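Local coordinates for cellulase (Xanthomonas axonopodis pv. citri, PDB 5HOS), which probably cleaves internal beta-1,4-glycosidic bonds of cellulose chains as a family 5 glycoside hydrolase, at residues N102-K107 with K147-V152; A30-S35 with A61-K66; S200-V205 with S209-M214. One frame throughout, in Å; residues are numbered along the deposited sequence.

Interaction 1: N102-K107 with K147-V152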
ATOM      1  N   ASN A 102     -14.387   2.177 -11.693  1.00 15.58           N
ATOM      2  CA  ASN A 102     -15.013   1.025 -11.056  1.00 15.34           C
ATOM      3  C   ASN A 102     -15.123   1.191  -9.539  1.00 14.87           C
ATOM      4  O   ASN A 102     -16.165   0.902  -8.954  1.00 15.83           O
ATOM      5  CB  ASN A 102     -14.229  -0.260 -11.354  1.00 16.03           C
ATOM      6  CG  ASN A 102     -14.379  -0.738 -12.789  1.00 17.30           C
ATOM      7  OD1 ASN A 102     -15.287  -0.342 -13.502  1.00 20.12           O
ATOM      8  ND2 ASN A 102     -13.477  -1.616 -13.210  1.00 18.17           N
ATOM      9  N   ALA A 103     -14.053   1.689  -8.920  1.00 13.88           N
ATOM     10  CA  ALA A 103     -14.036   1.929  -7.486  1.00 14.24           C
ATOM     11  C   ALA A 103     -15.058   2.991  -7.102  1.00 14.76           C
ATOM     12  O   ALA A 103     -15.819   2.804  -6.145  1.00 15.14           O
ATOM     13  CB  ALA A 103     -12.656   2.354  -7.036  1.00 14.97           C
ATOM     14  N   LYS A 104     -15.093   4.083  -7.854  1.00 15.64           N
ATOM     15  CA  LYS A 104     -16.070   5.139  -7.600  1.00 16.92           C
ATOM     16  C   LYS A 104     -17.498   4.621  -7.670  1.00 16.73           C
ATOM     17  O   LYS A 104     -18.336   5.043  -6.877  1.00 17.03           O
ATOM     18  CB  LYS A 104     -15.905   6.316  -8.565  1.00 18.12           C
ATOM     19  CG  LYS A 104     -14.707   7.208  -8.269  1.00 18.62           C
ATOM     20  CD  LYS A 104     -14.609   8.295  -9.311  1.00 18.90           C
ATOM     21  CE  LYS A 104     -13.390   9.167  -9.149  1.00 19.69           C
ATOM     22  NZ  LYS A 104     -13.322  10.106 -10.294  1.00 20.15           N
ATOM     23  N   ALA A 105     -17.774   3.709  -8.607  1.00 16.66           N
ATOM     24  CA  ALA A 105     -19.112   3.113  -8.747  1.00 17.46           C
ATOM     25  C   ALA A 105     -19.527   2.340  -7.505  1.00 17.56           C
ATOM     26  O   ALA A 105     -20.707   2.258  -7.199  1.00 20.85           O
ATOM     27  CB  ALA A 105     -19.187   2.207  -9.975  1.00 17.34           C
ATOM     28  N   ALA A 106     -18.543   1.776  -6.803  1.00 16.88           N
ATOM     29  CA  ALA A 106     -18.754   1.082  -5.542  1.00 17.01           C
ATOM     30  C   ALA A 106     -18.516   1.981  -4.317  1.00 17.77           C
ATOM     31  O   ALA A 106     -18.429   1.467  -3.209  1.00 19.63           O
ATOM     32  CB  ALA A 106     -17.846  -0.144  -5.484  1.00 16.60           C
ATOM     33  N   LYS A 107     -18.470   3.308  -4.519  1.00 17.06           N
ATOM     34  CA  LYS A 107     -18.166   4.304  -3.476  1.00 18.83           C
ATOM     35  C   LYS A 107     -16.869   3.997  -2.700  1.00 17.91           C
ATOM     36  O   LYS A 107     -16.819   4.085  -1.465  1.00 18.77           O
ATOM     37  CB  LYS A 107     -19.365   4.495  -2.540  1.00 22.38           C
ATOM     38  CG  LYS A 107     -20.656   4.866  -3.279  1.00 27.52           C
ATOM     39  CD  LYS A 107     -21.772   5.247  -2.311  1.00 33.65           C
ATOM     40  CE  LYS A 107     -23.159   5.089  -2.926  1.00 42.23           C
ATOM     41  NZ  LYS A 107     -23.316   5.782  -4.234  1.00 47.82           N
ATOM     42  N   LYS A 147      -5.157  14.585 -10.997  1.00 17.04           N
ATOM     43  CA  LYS A 147      -4.990  15.826 -10.215  1.00 18.54           C
ATOM     44  C   LYS A 147      -6.201  16.150  -9.366  1.00 17.96           C
ATOM     45  O   LYS A 147      -7.274  16.456  -9.884  1.00 19.63           O
ATOM     46  CB  LYS A 147      -4.679  17.017 -11.128  1.00 18.06           C
ATOM     47  CG  LYS A 147      -4.432  18.324 -10.362  1.00 21.00           C
ATOM     48  CD  LYS A 147      -3.992  19.446 -11.290  1.00 25.71           C
ATOM     49  CE  LYS A 147      -4.046  20.792 -10.588  1.00 30.40           C
ATOM     50  NZ  LYS A 147      -3.419  21.854 -11.429  1.00 38.15           N
ATOM     51  N   SER A 148      -6.004  16.058  -8.061  1.00 17.53           N
ATOM     52  CA  SER A 148      -6.976  16.462  -7.057  1.00 17.75           C
ATOM     53  C   SER A 148      -8.302  15.691  -7.113  1.00 18.70           C
ATOM     54  O   SER A 148      -9.318  16.161  -6.623  1.00 21.88           O
ATOM     55  CB  SER A 148      -7.211  17.978  -7.125  1.00 18.30           C
ATOM     56  OG  SER A 148      -5.994  18.667  -6.983  1.00 19.26           O
ATOM     57  N   ASP A 149      -8.270  14.493  -7.680  1.00 18.19           N
ATOM     58  CA  ASP A 149      -9.412  13.617  -7.687  1.00 18.82           C
ATOM     59  C   ASP A 149      -9.424  12.953  -6.317  1.00 19.37           C
ATOM     60  O   ASP A 149      -8.558  12.146  -6.007  1.00 20.34           O
ATOM     61  CB  ASP A 149      -9.265  12.593  -8.811  1.00 18.95           C
ATOM     62  CG  ASP A 149     -10.450  11.645  -8.911  1.00 20.66           C
ATOM     63  OD1 ASP A 149     -11.129  11.406  -7.900  1.00 19.91           O
ATOM     64  OD2 ASP A 149     -10.695  11.119 -10.019  1.00 23.91           O
ATOM     65  N   ASN A 150     -10.415  13.291  -5.501  1.00 22.66           N
ATOM     66  CA  ASN A 150     -10.447  12.834  -4.111  1.00 25.05           C
ATOM     67  C   ASN A 150     -10.600  11.317  -3.940  1.00 21.51           C
ATOM     68  O   ASN A 150     -10.314  10.799  -2.872  1.00 20.56           O
ATOM     69  CB  ASN A 150     -11.526  13.577  -3.325  1.00 30.87           C
ATOM     70  CG  ASN A 150     -11.303  13.508  -1.822  1.00 36.38           C
ATOM     71  OD1 ASN A 150     -10.234  13.885  -1.317  1.00 40.65           O
ATOM     72  ND2 ASN A 150     -12.305  13.016  -1.096  1.00 36.45           N
ATOM     73  N   ALA A 151     -11.010  10.602  -4.985  1.00 17.29           N
ATOM     74  CA  ALA A 151     -11.030   9.133  -4.918  1.00 16.75           C
ATOM     75  C   ALA A 151      -9.655   8.489  -5.014  1.00 16.54           C
ATOM     76  O   ALA A 151      -9.532   7.311  -4.696  1.00 16.00           O
ATOM     77  CB  ALA A 151     -11.917   8.558  -6.001  1.00 17.60           C
ATOM     78  N   VAL A 152      -8.644   9.230  -5.481  1.00 15.44           N
ATOM     79  CA  VAL A 152      -7.348   8.650  -5.822  1.00 14.64           C
ATOM     80  C   VAL A 152      -6.296   9.060  -4.805  1.00 15.00           C
ATOM     81  O   VAL A 152      -6.095  10.251  -4.548  1.00 15.46           O
ATOM     82  CB  VAL A 152      -6.904   9.063  -7.237  1.00 15.35           C
ATOM     83  CG1 VAL A 152      -5.634   8.332  -7.649  1.00 15.56           C
ATOM     84  CG2 VAL A 152      -8.016   8.763  -8.237  1.00 16.45           C
TER
HETATM   85  O   HOH W   1     -13.736  12.310  -7.666  1.00 35.95           O
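Lys104, in the last turn of helix 90-105, faces the type I beta turn from Asp149 to Val152, and its CA comes 7.0 Å from the CA of Ala151. One extended lysine bridges that gap. Its CG stands anti to the carbonyl carbon (chi1 -75°), and the chain then runs straight across to the carboxylate of Asp149, which approaches from the opposite direction. Lys104 NZ donates to Asp149 OD2 over 2.8 Å in a salt bridge, reaching the syn side of that oxygen 18° out of the carboxylate plane. The aliphatic part of the lysine is used as well: Lys104 CE lies 3.5 Å from the methyl carbon, Ala151 CB, and a small residue lets the chain lie this close. The other carboxylate oxygen works locally. Asp149 OD1 accepts from the backbone N of Ala151 at 3.0 Å, on its anti side and 26° out of the carboxylate plane, and from a water that lies 2.8 Å from Asp149 OD1 and only weakly reaches Lys104 NZ. Both oxygens are engaged, which should limit the rotation of the carboxylate. Beyond the pair, the backbone of Ala151 hydrogen-bonds to Val110, and Asn150 OD1 to Arg223. An Asx turn at Asp149 leading into strand 152-155 thus meets a neighbouring helix end by a surface salt bridge on the outside of the beta/alpha barrel.

Interaction 2: A30-S35 with A61-K66; sequences AGVNLS and AYFAGK
Phe63 fills the space between helix 57-65 and strand 29-34, the helix and first strand of the beta-alpha-beta unit that continues into strand 70-75 of the parallel barrel, and meets Val32 and Leu34 from the helix side. Val32 CG1 sits over one face of the phenyl ring, 3.9 Å from its centroid and 14° off the normal, a CH-pi contact displaced a little toward CG. The valine reaches it because CG1 lies between the backbone N and the carbonyl carbon (chi1 66°); a beta-branched residue suits a strand and offers a methyl to the helix. Leu34 slides past in the opposite direction, and its longer chain brings CD2 obliquely to within 3.7 Å of Phe63 CE2. Met68, Ala306 and Met330 also touch Phe63, joining the last strand and the closing helix 330-341 to this layer. The ring's other face is taken by the preceding residue, Tyr62, which is tied at its OH to Asp326; that aspartate also forms a salt bridge with Lys66. The phenyl is thus sandwiched, with Tyr62 CD2 standing 3.5 Å above the plane of the Phe63 ring, over its centre.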
ATOM      1  N   ALA A  30     -10.652   1.760   5.142  1.00 18.29           N
ATOM      2  CA  ALA A  30     -10.573   0.333   5.448  1.00 18.83           C
ATOM      3  C   ALA A  30     -10.756  -0.422   4.152  1.00 19.01           C
ATOM      4  O   ALA A  30     -11.763  -0.248   3.465  1.00 20.82           O
ATOM      5  CB  ALA A  30     -11.650  -0.067   6.425  1.00 18.53           C
ATOM      6  N   GLY A  31      -9.800  -1.269   3.810  1.00 19.75           N
ATOM      7  CA  GLY A  31      -9.894  -1.941   2.542  1.00 19.94           C
ATOM      8  C   GLY A  31      -8.970  -3.100   2.321  1.00 19.14           C
ATOM      9  O   GLY A  31      -8.528  -3.762   3.267  1.00 18.79           O
ATOM     10  N   VAL A  32      -8.688  -3.329   1.047  1.00 17.58           N
ATOM     11  CA  VAL A  32      -8.052  -4.548   0.607  1.00 17.67           C
ATOM     12  C   VAL A  32      -7.146  -4.277  -0.592  1.00 17.67           C
ATOM     13  O   VAL A  32      -7.444  -3.427  -1.434  1.00 18.10           O
ATOM     14  CB  VAL A  32      -9.125  -5.606   0.265  1.00 19.09           C
ATOM     15  CG1 VAL A  32      -9.956  -5.190  -0.947  1.00 19.29           C
ATOM     16  CG2 VAL A  32      -8.499  -6.978   0.066  1.00 20.85           C
ATOM     17  N   ASN A  33      -6.036  -5.001  -0.649  1.00 17.74           N
ATOM     18  CA  ASN A  33      -5.178  -5.013  -1.824  1.00 18.02           C
ATOM     19  C   ASN A  33      -5.780  -5.934  -2.876  1.00 18.44           C
ATOM     20  O   ASN A  33      -6.074  -7.090  -2.578  1.00 19.03           O
ATOM     21  CB  ASN A  33      -3.775  -5.513  -1.479  1.00 18.38           C
ATOM     22  CG  ASN A  33      -2.935  -4.464  -0.801  1.00 17.17           C
ATOM     23  OD1 ASN A  33      -2.189  -3.744  -1.466  1.00 15.37           O
ATOM     24  ND2 ASN A  33      -3.026  -4.388   0.532  1.00 16.18           N
ATOM     25  N   LEU A  34      -5.972  -5.421  -4.089  1.00 18.74           N
ATOM     26  CA  LEU A  34      -6.365  -6.252  -5.223  1.00 19.35           C
ATOM     27  C   LEU A  34      -5.131  -6.486  -6.067  1.00 19.21           C
ATOM     28  O   LEU A  34      -4.750  -5.644  -6.889  1.00 18.89           O
ATOM     29  CB  LEU A  34      -7.494  -5.608  -6.036  1.00 19.48           C
ATOM     30  CG  LEU A  34      -8.826  -5.409  -5.319  1.00 20.09           C
ATOM     31  CD1 LEU A  34      -9.875  -4.913  -6.309  1.00 21.96           C
ATOM     32  CD2 LEU A  34      -9.309  -6.683  -4.642  1.00 22.53           C
ATOM     33  N   SER A  35      -4.495  -7.627  -5.816  1.00 19.61           N
ATOM     34  CA  SER A  35      -3.277  -8.017  -6.496  1.00 20.90           C
ATOM     35  C   SER A  35      -3.620  -8.584  -7.863  1.00 20.22           C
ATOM     36  O   SER A  35      -4.611  -9.294  -8.004  1.00 20.75           O
ATOM     37  CB  SER A  35      -2.536  -9.085  -5.683  1.00 20.87           C
ATOM     38  OG  SER A  35      -1.410  -9.548  -6.391  1.00 22.06           O
ATOM     39  N   ALA A  61     -17.577  -3.976  -6.054  1.00 19.47           N
ATOM     40  CA  ALA A  61     -18.900  -4.105  -5.436  1.00 22.05           C
ATOM     41  C   ALA A  61     -18.904  -5.135  -4.292  1.00 20.76           C
ATOM     42  O   ALA A  61     -19.479  -4.878  -3.246  1.00 20.79           O
ATOM     43  CB  ALA A  61     -19.952  -4.450  -6.476  1.00 24.31           C
ATOM     44  N   TYR A  62     -18.225  -6.270  -4.477  1.00 20.77           N
ATOM     45  CA  TYR A  62     -18.129  -7.273  -3.418  1.00 21.65           C
ATOM     46  C   TYR A  62     -17.525  -6.699  -2.132  1.00 21.70           C
ATOM     47  O   TYR A  62     -18.097  -6.838  -1.047  1.00 21.19           O
ATOM     48  CB  TYR A  62     -17.321  -8.506  -3.860  1.00 22.36           C
ATOM     49  CG  TYR A  62     -17.054  -9.438  -2.695  1.00 24.05           C
ATOM     50  CD1 TYR A  62     -18.072 -10.225  -2.160  1.00 26.47           C
ATOM     51  CD2 TYR A  62     -15.797  -9.490  -2.085  1.00 24.13           C
ATOM     52  CE1 TYR A  62     -17.845 -11.057  -1.071  1.00 27.16           C
ATOM     53  CE2 TYR A  62     -15.559 -10.319  -0.998  1.00 24.79           C
ATOM     54  CZ  TYR A  62     -16.582 -11.103  -0.494  1.00 26.30           C
ATOM     55  OH  TYR A  62     -16.338 -11.927   0.584  1.00 27.30           O
ATOM     56  N   PHE A  63     -16.370  -6.054  -2.252  1.00 20.64           N
ATOM     57  CA  PHE A  63     -15.682  -5.547  -1.063  1.00 18.63           C
ATOM     58  C   PHE A  63     -16.407  -4.365  -0.437  1.00 17.93           C
ATOM     59  O   PHE A  63     -16.436  -4.246   0.783  1.00 18.98           O
ATOM     60  CB  PHE A  63     -14.198  -5.284  -1.351  1.00 19.64           C
ATOM     61  CG  PHE A  63     -13.416  -6.557  -1.521  1.00 19.62           C
ATOM     62  CD1 PHE A  63     -13.196  -7.392  -0.421  1.00 20.03           C
ATOM     63  CD2 PHE A  63     -12.964  -6.961  -2.763  1.00 20.16           C
ATOM     64  CE1 PHE A  63     -12.508  -8.593  -0.556  1.00 19.89           C
ATOM     65  CE2 PHE A  63     -12.272  -8.163  -2.905  1.00 21.83           C
ATOM     66  CZ  PHE A  63     -12.050  -8.979  -1.803  1.00 21.74           C
ATOM     67  N   ALA A  64     -17.052  -3.543  -1.264  1.00 18.56           N
ATOM     68  CA  ALA A  64     -17.935  -2.482  -0.754  1.00 20.33           C
ATOM     69  C   ALA A  64     -19.103  -3.071   0.031  1.00 22.70           C
ATOM     70  O   ALA A  64     -19.465  -2.546   1.091  1.00 23.11           O
ATOM     71  CB  ALA A  64     -18.452  -1.605  -1.889  1.00 22.08           C
ATOM     72  N   GLY A  65     -19.667  -4.177  -0.463  1.00 22.23           N
ATOM     73  CA  GLY A  65     -20.742  -4.885   0.248  1.00 24.62           C
ATOM     74  C   GLY A  65     -20.297  -5.418   1.608  1.00 26.15           C
ATOM     75  O   GLY A  65     -21.109  -5.561   2.518  1.00 26.75           O
ATOM     76  N   LYS A  66     -18.999  -5.699   1.743  1.00 26.34           N
ATOM     77  CA  LYS A  66     -18.389  -6.061   3.031  1.00 25.67           C
ATOM     78  C   LYS A  66     -17.918  -4.852   3.848  1.00 25.12           C
ATOM     79  O   LYS A  66     -17.149  -5.012   4.798  1.00 27.44           O
ATOM     80  CB  LYS A  66     -17.227  -7.034   2.800  1.00 26.27           C
ATOM     81  CG  LYS A  66     -17.644  -8.351   2.168  1.00 28.07           C
ATOM     82  CD  LYS A  66     -18.410  -9.230   3.151  1.00 31.80           C
ATOM     83  CE  LYS A  66     -19.522 -10.003   2.479  1.00 34.41           C
ATOM     84  NZ  LYS A  66     -20.286 -10.764   3.504  1.00 38.67           N
TER

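Interaction 3: S200-V205 with S209-M214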
ATOM      1  N   SER A 200      10.071  -2.659  12.482  1.00 19.24           N
ATOM      2  CA  SER A 200      11.487  -2.363  12.241  1.00 18.18           C
ATOM      3  C   SER A 200      11.771  -0.880  12.017  1.00 17.98           C
ATOM      4  O   SER A 200      12.818  -0.526  11.463  1.00 18.45           O
ATOM      5  CB  SER A 200      11.979  -3.184  11.041  1.00 18.53           C
ATOM      6  OG  SER A 200      11.160  -2.972   9.894  1.00 18.96           O
ATOM      7  N   TRP A 201      10.880  -0.010  12.494  1.00 17.08           N
ATOM      8  CA  TRP A 201      11.019   1.432  12.274  1.00 17.30           C
ATOM      9  C   TRP A 201      12.335   2.020  12.813  1.00 18.16           C
ATOM     10  O   TRP A 201      12.861   2.986  12.244  1.00 18.13           O
ATOM     11  CB  TRP A 201       9.833   2.193  12.876  1.00 17.38           C
ATOM     12  CG  TRP A 201       9.566   3.483  12.170  1.00 17.37           C
ATOM     13  CD1 TRP A 201       9.705   4.742  12.669  1.00 17.52           C
ATOM     14  CD2 TRP A 201       9.117   3.633  10.820  1.00 16.75           C
ATOM     15  NE1 TRP A 201       9.373   5.668  11.712  1.00 18.20           N
ATOM     16  CE2 TRP A 201       9.011   5.018  10.565  1.00 17.39           C
ATOM     17  CE3 TRP A 201       8.808   2.731   9.796  1.00 16.75           C
ATOM     18  CZ2 TRP A 201       8.598   5.529   9.320  1.00 17.63           C
ATOM     19  CZ3 TRP A 201       8.395   3.231   8.559  1.00 16.85           C
ATOM     20  CH2 TRP A 201       8.291   4.624   8.334  1.00 16.60           C
ATOM     21  N   TYR A 202      12.846   1.438  13.900  1.00 17.43           N
ATOM     22  CA  TYR A 202      14.108   1.855  14.511  1.00 18.97           C
ATOM     23  C   TYR A 202      15.304   0.994  14.106  1.00 19.07           C
ATOM     24  O   TYR A 202      16.425   1.267  14.553  1.00 20.58           O
ATOM     25  CB  TYR A 202      13.980   1.849  16.034  1.00 20.19           C
ATOM     26  CG  TYR A 202      12.993   2.835  16.593  1.00 19.65           C
ATOM     27  CD1 TYR A 202      11.644   2.503  16.733  1.00 20.04           C
ATOM     28  CD2 TYR A 202      13.396   4.101  16.986  1.00 20.19           C
ATOM     29  CE1 TYR A 202      10.736   3.407  17.263  1.00 19.69           C
ATOM     30  CE2 TYR A 202      12.496   5.016  17.500  1.00 19.68           C
ATOM     31  CZ  TYR A 202      11.165   4.660  17.641  1.00 19.07           C
ATOM     32  OH  TYR A 202      10.265   5.551  18.171  1.00 18.56           O
ATOM     33  N   SER A 203      15.090  -0.032  13.277  1.00 18.51           N
ATOM     34  CA  SER A 203      16.195  -0.848  12.756  1.00 20.06           C
ATOM     35  C   SER A 203      17.110  -0.007  11.868  1.00 19.85           C
ATOM     36  O   SER A 203      16.677   0.984  11.290  1.00 19.54           O
ATOM     37  CB  SER A 203      15.683  -2.054  11.968  1.00 19.74           C
ATOM     38  OG  SER A 203      14.883  -2.901  12.773  1.00 21.23           O
ATOM     39  N   THR A 204      18.375  -0.402  11.767  1.00 21.08           N
ATOM     40  CA  THR A 204      19.388   0.436  11.114  1.00 20.24           C
ATOM     41  C   THR A 204      20.085  -0.215   9.923  1.00 20.40           C
ATOM     42  O   THR A 204      20.261  -1.446   9.882  1.00 21.69           O
ATOM     43  CB  THR A 204      20.473   0.890  12.101  1.00 20.43           C
ATOM     44  OG1 THR A 204      21.025  -0.246  12.770  1.00 20.77           O
ATOM     45  CG2 THR A 204      19.899   1.856  13.123  1.00 21.04           C
ATOM     46  N   VAL A 205      20.460   0.634   8.962  1.00 20.87           N
ATOM     47  CA  VAL A 205      21.374   0.293   7.871  1.00 24.24           C
ATOM     48  C   VAL A 205      22.512   1.298   7.986  1.00 23.16           C
ATOM     49  O   VAL A 205      22.302   2.494   7.755  1.00 21.20           O
ATOM     50  CB  VAL A 205      20.706   0.419   6.476  1.00 26.37           C
ATOM     51  CG1 VAL A 205      21.695   0.065   5.362  1.00 27.22           C
ATOM     52  CG2 VAL A 205      19.468  -0.455   6.397  1.00 27.57           C
ATOM     53  N   SER A 209      18.066   4.932  10.122  1.00 16.40           N
ATOM     54  CA  SER A 209      16.770   4.303  10.381  1.00 16.89           C
ATOM     55  C   SER A 209      15.632   5.126   9.827  1.00 16.28           C
ATOM     56  O   SER A 209      15.770   6.342   9.623  1.00 16.12           O
ATOM     57  CB  SER A 209      16.547   4.136  11.882  1.00 16.82           C
ATOM     58  OG  SER A 209      16.437   5.402  12.527  1.00 16.67           O
ATOM     59  N   ASN A 210      14.489   4.470   9.626  1.00 15.02           N
ATOM     60  CA  ASN A 210      13.265   5.196   9.305  1.00 14.85           C
ATOM     61  C   ASN A 210      12.872   6.181  10.393  1.00 15.15           C
ATOM     62  O   ASN A 210      12.421   7.279  10.081  1.00 14.82           O
ATOM     63  CB  ASN A 210      12.117   4.239   8.999  1.00 15.39           C
ATOM     64  CG  ASN A 210      12.328   3.494   7.699  1.00 14.64           C
ATOM     65  OD1 ASN A 210      12.962   4.007   6.782  1.00 13.69           O
ATOM     66  ND2 ASN A 210      11.808   2.278   7.616  1.00 15.38           N
ATOM     67  N   ALA A 211      13.086   5.807  11.657  1.00 15.26           N
ATOM     68  CA  ALA A 211      12.756   6.685  12.786  1.00 16.22           C
ATOM     69  C   ALA A 211      13.420   8.061  12.698  1.00 17.13           C
ATOM     70  O   ALA A 211      12.823   9.071  13.097  1.00 18.64           O
ATOM     71  CB  ALA A 211      13.104   6.009  14.106  1.00 16.40           C
ATOM     72  N   VAL A 212      14.649   8.102  12.190  1.00 16.51           N
ATOM     73  CA  VAL A 212      15.370   9.360  11.998  1.00 16.78           C
ATOM     74  C   VAL A 212      14.998   9.963  10.641  1.00 15.67           C
ATOM     75  O   VAL A 212      14.556  11.120  10.551  1.00 17.18           O
ATOM     76  CB  VAL A 212      16.903   9.155  12.111  1.00 17.43           C
ATOM     77  CG1 VAL A 212      17.659  10.440  11.788  1.00 17.78           C
ATOM     78  CG2 VAL A 212      17.259   8.668  13.508  1.00 16.84           C
ATOM     79  N   ALA A 213      15.175   9.175   9.591  1.00 15.81           N
ATOM     80  CA  ALA A 213      15.045   9.678   8.218  1.00 16.06           C
ATOM     81  C   ALA A 213      13.653  10.236   7.906  1.00 17.35           C
ATOM     82  O   ALA A 213      13.524  11.288   7.274  1.00 20.14           O
ATOM     83  CB  ALA A 213      15.410   8.582   7.226  1.00 16.38           C
ATOM     84  N   MET A 214      12.621   9.556   8.389  1.00 17.80           N
ATOM     85  CA  MET A 214      11.249   9.912   8.062  1.00 20.06           C
ATOM     86  C   MET A 214      10.689  11.001   8.975  1.00 18.36           C
ATOM     87  O   MET A 214       9.678  11.594   8.634  1.00 21.42           O
ATOM     88  CB  MET A 214      10.362   8.669   8.072  1.00 20.76           C
ATOM     89  CG  MET A 214      10.807   7.588   7.079  1.00 24.10           C
ATOM     90  SD  MET A 214      10.892   8.062   5.325  1.00 30.24           S
ATOM     91  CE  MET A 214       9.219   8.628   5.102  1.00 29.82           C
TER
HETATM   92  O   HOH W   2      14.395   1.604   9.873  1.00 16.67           O
HETATM   93  O   HOH W   3      10.936   0.008   8.978  1.00 19.71           O
HETATM   94  O   HOH W   4      17.560   3.615  15.286  1.00 28.33           O
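Trp201 swings its CG anti to the backbone N (chi1 -153°), while Asn210 sets its own CG anti to the carbonyl carbon, and the two side chains thereby cross at about a right angle. They join a type I beta turn, Ser200 to Ser203, to the short helix 210-213 in the long connection after barrel strand 188-191. Asn210 CB lies over the indole's six-membered ring, 3.5 Å from its centroid and 9° off the normal, a CH-pi contact; the broad ring also reaches Met214, whose CG is 3.8 Å from Trp201 CZ2. The asparagine's amide is tilted from parallel with the indole, its ND2 still against the CE3-CZ3 side; OD1 accepts from the backbone N of Ala193, and ND2 donates to a water that also pairs with Ser200 OG. Ala211 puts its small methyl over a face of Tyr202, 3.5 Å from Tyr202 CD2, and its backbone N over the indole. Trp259 and Phe256 meet the indole edge-to-face and link it to helix 248-262. Ser209 is the N-cap, a role its short hydroxyl suits, with OG accepting from Val212 N at 3.3 Å. A second water accepts from Asn210 N and lies within hydrogen-bonding distance of Ser203 O and Ser200 O. The direct backbone link is Ala211 N to Trp201 O, 2.9 Å long, with the donor tilted 27° from the carbonyl plane.

All three contacts belong to one eight-stranded parallel beta/alpha barrel, and along the chain they follow in series: interaction 2, then 1, then 3. Interactions 1 and 2 are neighbours, their centres 14 Å apart, and they touch where Ala106, after helix 90-105, packs against Ala61 and Ala64 of helix 57-65. Together they tie two adjacent outer helices to the barrel, interaction 2 by a buried apolar contact to strand 29-34, interaction 1 by a surface salt bridge to the loop before strand 152-155. Interaction 3 lies across the centre of the chain from both, its centre about 33 Å from that of interaction 1 and 31 Å from that of interaction 2, and packs a turn against short helix 210-213.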